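Local coordinates for USG-1 protein homolog (Pseudomonas aeruginosa, PDB 2HJS) that probably binds NAD or NADP and acts as a dimeric oxidoreductase on aldehydes, as a member of the aspartate-semialdehyde dehydrogenase family, at residues 97-103 with 127-131; 110-114 with 139-143. One frame throughout, in Å; residues are numbered along the deposited sequence.

Interaction 1: residues 97-103 with 127-131; sequences DLSGALE and LLSSP
Residues 127-129 form a strand parallel to the end of strand 94-97, with Asp97 and Ser129 paired at a CA-CA distance of 4.6 Å; beyond Asp97 the chain leaves the sheet in a loop. The CA-CB bond of Leu127 points sideways, but with chi1 t its CD2 comes within 4.3 Å of Leu102 CD1. The CA-CB bond of Leu128 points away from the loop and its side chain packs on Leu333, while Leu128 O accepts from Asp97 N (2.8 Å). This is the edge of a Rossmann-like sheet, where strand 127-129 closes the parallel run, as expected for an NAD-binding domain. Ser129 and Asp97 share one face, where a water gives protons to Ser129 OG and Asp97 OD2 (2.6 Å each) and accepts from Leu102 N (2.9 Å); Ser129 OG is also hydrogen-bonded to Ala107 O. Asp97, chi1 t, uses OD1 to accept from Ser99 N (3.0 Å), an Asx turn, and from Ser99 OG (2.7 Å). Gly100, whose phi of 67° glycine reaches easily, opens a type I turn to Glu103; a CB would crowd Glu103 OE1. Ser130 N donates to Asp97 O (2.9 Å), and its small side chain leaves room for Leu98, CB lying 4.2 Å from Leu98 CG. A second water lies 2.8 Å from Pro131 O and 2.7 Å from Leu98 O, which Arg217 also hydrogen-bonds.

Interaction 2: residues 110-114 with 139-143; sequences VMVSV and CEVLA
Val114 lays its CG2 methyl over the first turn of segment 139-143, 4.0 Å from Cys139 CB and 4.1 Å from Ala143 CB. The contact is helix packing at the seam between two halves of the fold: the short, weakly bonded helix 112-115 follows the edge region of the nucleotide-binding sheet, whereas helix 133-145 lies with Val141 and Leu142 against strand 308-315 of the second sheet. Val110 and Met111 are extended; the chain then turns at Val112 (phi/psi -52/-45°), and Val114 N donates a hydrogen bond to Met111 O at 3.1 Å. In the regular helix opposite, Ala143 N donates one to Cys139 O at 2.9 Å, so these two residues, four apart, share the face presented to Val114. The nearest CA pairs are Val114 with Ala143 at 5.8 Å and Ser113 with Glu140 at 6.1 Å; Ala143 and Ser113, each the small member of its pair, allow this approach, and Ser113 O sits 3.8 Å from Ala143 CB. Met111, a selenomethionine with rotamer m, t, p, places SE 4.2 Å from Cys139 CB and CE 4.1 Å from Glu140 CB; its long, flexible apolar chain can bridge the gap between the segments, and it also packs on Leu225. The part of the Glu140 side chain used here is its aliphatic base. Extended, with chi1 and chi2 both t, it carries its carboxylate to a hydrogen bond with Thr294 and a salt bridge with Lys320. At the more exposed margin, Ser113, chi1 p, rests its OG 4.0 Å from Glu140 CB.

Both interactions are largely buried, though interaction 2 has an exposed margin at Ser113. Interaction 1 holds together neighbouring strands of the nucleotide-binding sheet by backbone hydrogen bonds, with polar side chains and water ordering the loop beyond; interaction 2 joins helices by apolar, largely side-chain packing where that sheet's surroundings meet the second half of the fold. Their segments alternate along the chain, strand 127-129 lying between helices 112-115 and 133-145 in sequence. They also touch directly: Val110 N lies 3.0 Å from Ser129 O, a probable hydrogen bond, and Pro131 CG packs 3.6 Å from Met111 CG, so polar pairing passes into apolar packing.

Interaction 1: residues 97-103 with 127-131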
loop_
_atom_site.group_PDB
_atom_site.type_symbol
_atom_site.label_atom_id
_atom_site.label_comp_id
_atom_site.label_asym_id
_atom_site.label_seq_id
_atom_site.Cartn_x
_atom_site.Cartn_y
_atom_site.Cartn_z
ATOM N N ASP A 97 9.331 -7.961 -26.710
ATOM C CA ASP A 97 10.059 -8.378 -25.526
ATOM C C ASP A 97 9.384 -7.867 -24.255
ATOM O O ASP A 97 9.289 -6.672 -24.051
ATOM C CB ASP A 97 11.495 -7.845 -25.594
ATOM C CG ASP A 97 12.322 -8.184 -24.340
ATOM O OD1 ASP A 97 11.968 -9.140 -23.605
ATOM O OD2 ASP A 97 13.329 -7.474 -24.083
ATOM N N LEU A 98 8.920 -8.775 -23.403
ATOM C CA LEU A 98 8.191 -8.379 -22.212
ATOM C C LEU A 98 9.127 -8.070 -21.020
ATOM O O LEU A 98 8.670 -7.605 -20.003
ATOM C CB LEU A 98 7.163 -9.444 -21.829
ATOM C CG LEU A 98 5.943 -9.678 -22.773
ATOM C CD1 LEU A 98 6.257 -10.438 -24.113
ATOM C CD2 LEU A 98 4.901 -10.443 -22.049
ATOM N N SER A 99 10.424 -8.331 -21.162
ATOM C CA SER A 99 11.358 -8.220 -20.041
ATOM C C SER A 99 11.918 -6.804 -19.918
ATOM O O SER A 99 12.520 -6.462 -18.918
ATOM C CB SER A 99 12.505 -9.203 -20.228
ATOM O OG SER A 99 13.316 -8.781 -21.299
ATOM N N GLY A 100 11.724 -5.990 -20.954
ATOM C CA GLY A 100 12.290 -4.631 -20.986
ATOM C C GLY A 100 13.810 -4.534 -21.070
ATOM O O GLY A 100 14.380 -3.444 -20.878
ATOM N N ALA A 101 14.468 -5.657 -21.379
ATOM C CA ALA A 101 15.927 -5.768 -21.315
ATOM C C ALA A 101 16.643 -4.799 -22.236
ATOM O O ALA A 101 17.788 -4.448 -21.972
ATOM C CB ALA A 101 16.367 -7.189 -21.633
ATOM N N LEU A 102 15.976 -4.381 -23.314
ATOM C CA LEU A 102 16.608 -3.574 -24.370
ATOM C C LEU A 102 16.034 -2.160 -24.493
ATOM O O LEU A 102 16.263 -1.460 -25.501
ATOM C CB LEU A 102 16.534 -4.302 -25.711
ATOM C CG LEU A 102 17.132 -5.712 -25.703
ATOM C CD1 LEU A 102 16.751 -6.412 -26.955
ATOM C CD2 LEU A 102 18.663 -5.695 -25.527
ATOM N N GLU A 103 15.276 -1.770 -23.469
ATOM C CA GLU A 103 14.806 -0.410 -23.299
ATOM C C GLU A 103 15.983 0.521 -22.988
ATOM O O GLU A 103 17.029 0.064 -22.508
ATOM C CB GLU A 103 13.776 -0.335 -22.154
ATOM C CG GLU A 103 12.396 -0.821 -22.570
ATOM C CD GLU A 103 11.415 -0.962 -21.409
ATOM O OE1 GLU A 103 11.783 -0.752 -20.215
ATOM O OE2 GLU A 103 10.249 -1.299 -21.699
ATOM N N LEU A 127 11.292 -4.485 -33.307
ATOM C CA LEU A 127 11.825 -4.911 -32.027
ATOM C C LEU A 127 11.310 -3.958 -30.957
ATOM O O LEU A 127 11.780 -2.820 -30.822
ATOM C CB LEU A 127 13.357 -5.000 -32.072
ATOM C CG LEU A 127 14.098 -5.204 -30.743
ATOM C CD1 LEU A 127 13.624 -6.461 -30.000
ATOM C CD2 LEU A 127 15.608 -5.241 -30.964
ATOM N N LEU A 128 10.307 -4.423 -30.213
ATOM C CA LEU A 128 9.555 -3.562 -29.320
ATOM C C LEU A 128 9.529 -4.184 -27.964
ATOM O O LEU A 128 9.649 -5.403 -27.843
ATOM C CB LEU A 128 8.110 -3.428 -29.803
ATOM C CG LEU A 128 7.963 -3.071 -31.284
ATOM C CD1 LEU A 128 6.587 -3.446 -31.778
ATOM C CD2 LEU A 128 8.280 -1.598 -31.504
ATOM N N SER A 129 9.347 -3.344 -26.943
ATOM C CA SER A 129 9.128 -3.829 -25.590
ATOM C C SER A 129 7.650 -3.719 -25.236
ATOM O O SER A 129 6.974 -2.743 -25.573
ATOM C CB SER A 129 9.968 -3.042 -24.564
ATOM O OG SER A 129 11.356 -3.261 -24.769
ATOM N N SER A 130 7.145 -4.719 -24.549
ATOM C CA SER A 130 5.854 -4.555 -23.904
ATOM C C SER A 130 6.140 -4.256 -22.415
ATOM O O SER A 130 6.881 -5.001 -21.781
ATOM C CB SER A 130 5.011 -5.809 -24.130
ATOM O OG SER A 130 3.656 -5.582 -23.835
ATOM N N PRO A 131 5.550 -3.169 -21.851
ATOM C CA PRO A 131 5.881 -2.674 -20.500
ATOM C C PRO A 131 5.668 -3.700 -19.379
ATOM O O PRO A 131 4.892 -4.660 -19.529
ATOM C CB PRO A 131 4.921 -1.481 -20.291
ATOM C CG PRO A 131 4.413 -1.145 -21.646
ATOM C CD PRO A 131 4.476 -2.379 -22.481
HETATM O O HOH W 1 13.325 -4.903 -24.285
HETATM O O HOH W 2 6.063 -7.225 -19.279
#

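Interaction 2: residues 110-114 with 139-143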
loop_
_atom_site.group_PDB
_atom_site.type_symbol
_atom_site.label_atom_id
_atom_site.label_comp_id
_atom_site.label_asym_id
_atom_site.label_seq_id
_atom_site.Cartn_x
_atom_site.Cartn_y
_atom_site.Cartn_z
ATOM N N VAL A 110 5.890 -0.042 -26.337
ATOM C CA VAL A 110 4.683 0.311 -27.091
ATOM C C VAL A 110 3.470 -0.404 -26.502
ATOM O O VAL A 110 3.514 -1.620 -26.183
ATOM C CB VAL A 110 4.763 -0.036 -28.617
ATOM C CG1 VAL A 110 3.525 0.486 -29.364
ATOM C CG2 VAL A 110 6.035 0.487 -29.277
HETATM N N MSE A 111 2.390 0.361 -26.368
HETATM C CA MSE A 111 1.073 -0.164 -26.025
HETATM C C MSE A 111 0.012 0.315 -26.995
HETATM O O MSE A 111 -0.101 1.503 -27.266
HETATM C CB MSE A 111 0.661 0.294 -24.642
HETATM C CG MSE A 111 1.396 -0.396 -23.558
HETATM SE SE MSE A 111 0.841 0.365 -21.849
HETATM C CE MSE A 111 -0.960 -0.438 -21.752
ATOM N N VAL A 112 -0.802 -0.617 -27.469
ATOM C CA VAL A 112 -1.952 -0.287 -28.325
ATOM C C VAL A 112 -2.879 0.801 -27.718
ATOM O O VAL A 112 -3.249 1.727 -28.397
ATOM C CB VAL A 112 -2.757 -1.569 -28.683
ATOM C CG1 VAL A 112 -3.942 -1.240 -29.582
ATOM C CG2 VAL A 112 -1.842 -2.591 -29.374
ATOM N N SER A 113 -3.214 0.697 -26.430
ATOM C CA SER A 113 -4.177 1.628 -25.810
ATOM C C SER A 113 -3.595 3.046 -25.523
ATOM O O SER A 113 -4.334 3.958 -25.072
ATOM C CB SER A 113 -4.793 0.999 -24.516
ATOM O OG SER A 113 -3.831 0.652 -23.498
ATOM N N VAL A 114 -2.288 3.222 -25.791
ATOM C CA VAL A 114 -1.499 4.373 -25.275
ATOM C C VAL A 114 -0.700 5.126 -26.354
ATOM O O VAL A 114 -0.895 6.322 -26.531
ATOM C CB VAL A 114 -0.552 3.955 -24.136
ATOM C CG1 VAL A 114 0.233 5.167 -23.600
ATOM C CG2 VAL A 114 -1.315 3.302 -23.013
ATOM N N CYS A 139 -0.716 3.169 -17.200
ATOM C CA CYS A 139 -0.821 3.955 -18.442
ATOM C C CYS A 139 -2.114 3.702 -19.167
ATOM O O CYS A 139 -2.665 4.611 -19.782
ATOM C CB CYS A 139 0.375 3.707 -19.377
ATOM S SG CYS A 139 1.898 4.425 -18.724
ATOM N N GLU A 140 -2.600 2.474 -19.080
ATOM C CA GLU A 140 -3.859 2.132 -19.693
ATOM C C GLU A 140 -4.995 2.972 -19.119
ATOM O O GLU A 140 -5.913 3.334 -19.838
ATOM C CB GLU A 140 -4.165 0.639 -19.486
ATOM C CG GLU A 140 -5.599 0.256 -19.793
ATOM C CD GLU A 140 -5.888 -1.205 -19.476
ATOM O OE1 GLU A 140 -5.170 -1.771 -18.611
ATOM O OE2 GLU A 140 -6.829 -1.784 -20.089
ATOM N N VAL A 141 -4.931 3.254 -17.820
ATOM C CA VAL A 141 -5.970 4.010 -17.142
ATOM C C VAL A 141 -5.774 5.514 -17.352
ATOM O O VAL A 141 -6.733 6.234 -17.583
ATOM C CB VAL A 141 -5.998 3.664 -15.629
ATOM C CG1 VAL A 141 -6.915 4.640 -14.848
ATOM C CG2 VAL A 141 -6.435 2.205 -15.447
ATOM N N LEU A 142 -4.533 5.975 -17.292
ATOM C CA LEU A 142 -4.229 7.401 -17.458
ATOM C C LEU A 142 -4.404 7.942 -18.873
ATOM O O LEU A 142 -4.860 9.076 -19.044
ATOM C CB LEU A 142 -2.797 7.674 -17.045
ATOM C CG LEU A 142 -2.565 8.198 -15.641
ATOM C CD1 LEU A 142 -3.499 7.590 -14.604
ATOM C CD2 LEU A 142 -1.107 7.928 -15.307
ATOM N N ALA A 143 -4.015 7.154 -19.877
ATOM C CA ALA A 143 -4.077 7.623 -21.265
ATOM C C ALA A 143 -5.428 8.285 -21.625
ATOM O O ALA A 143 -5.443 9.438 -22.066
ATOM C CB ALA A 143 -3.720 6.511 -22.259
#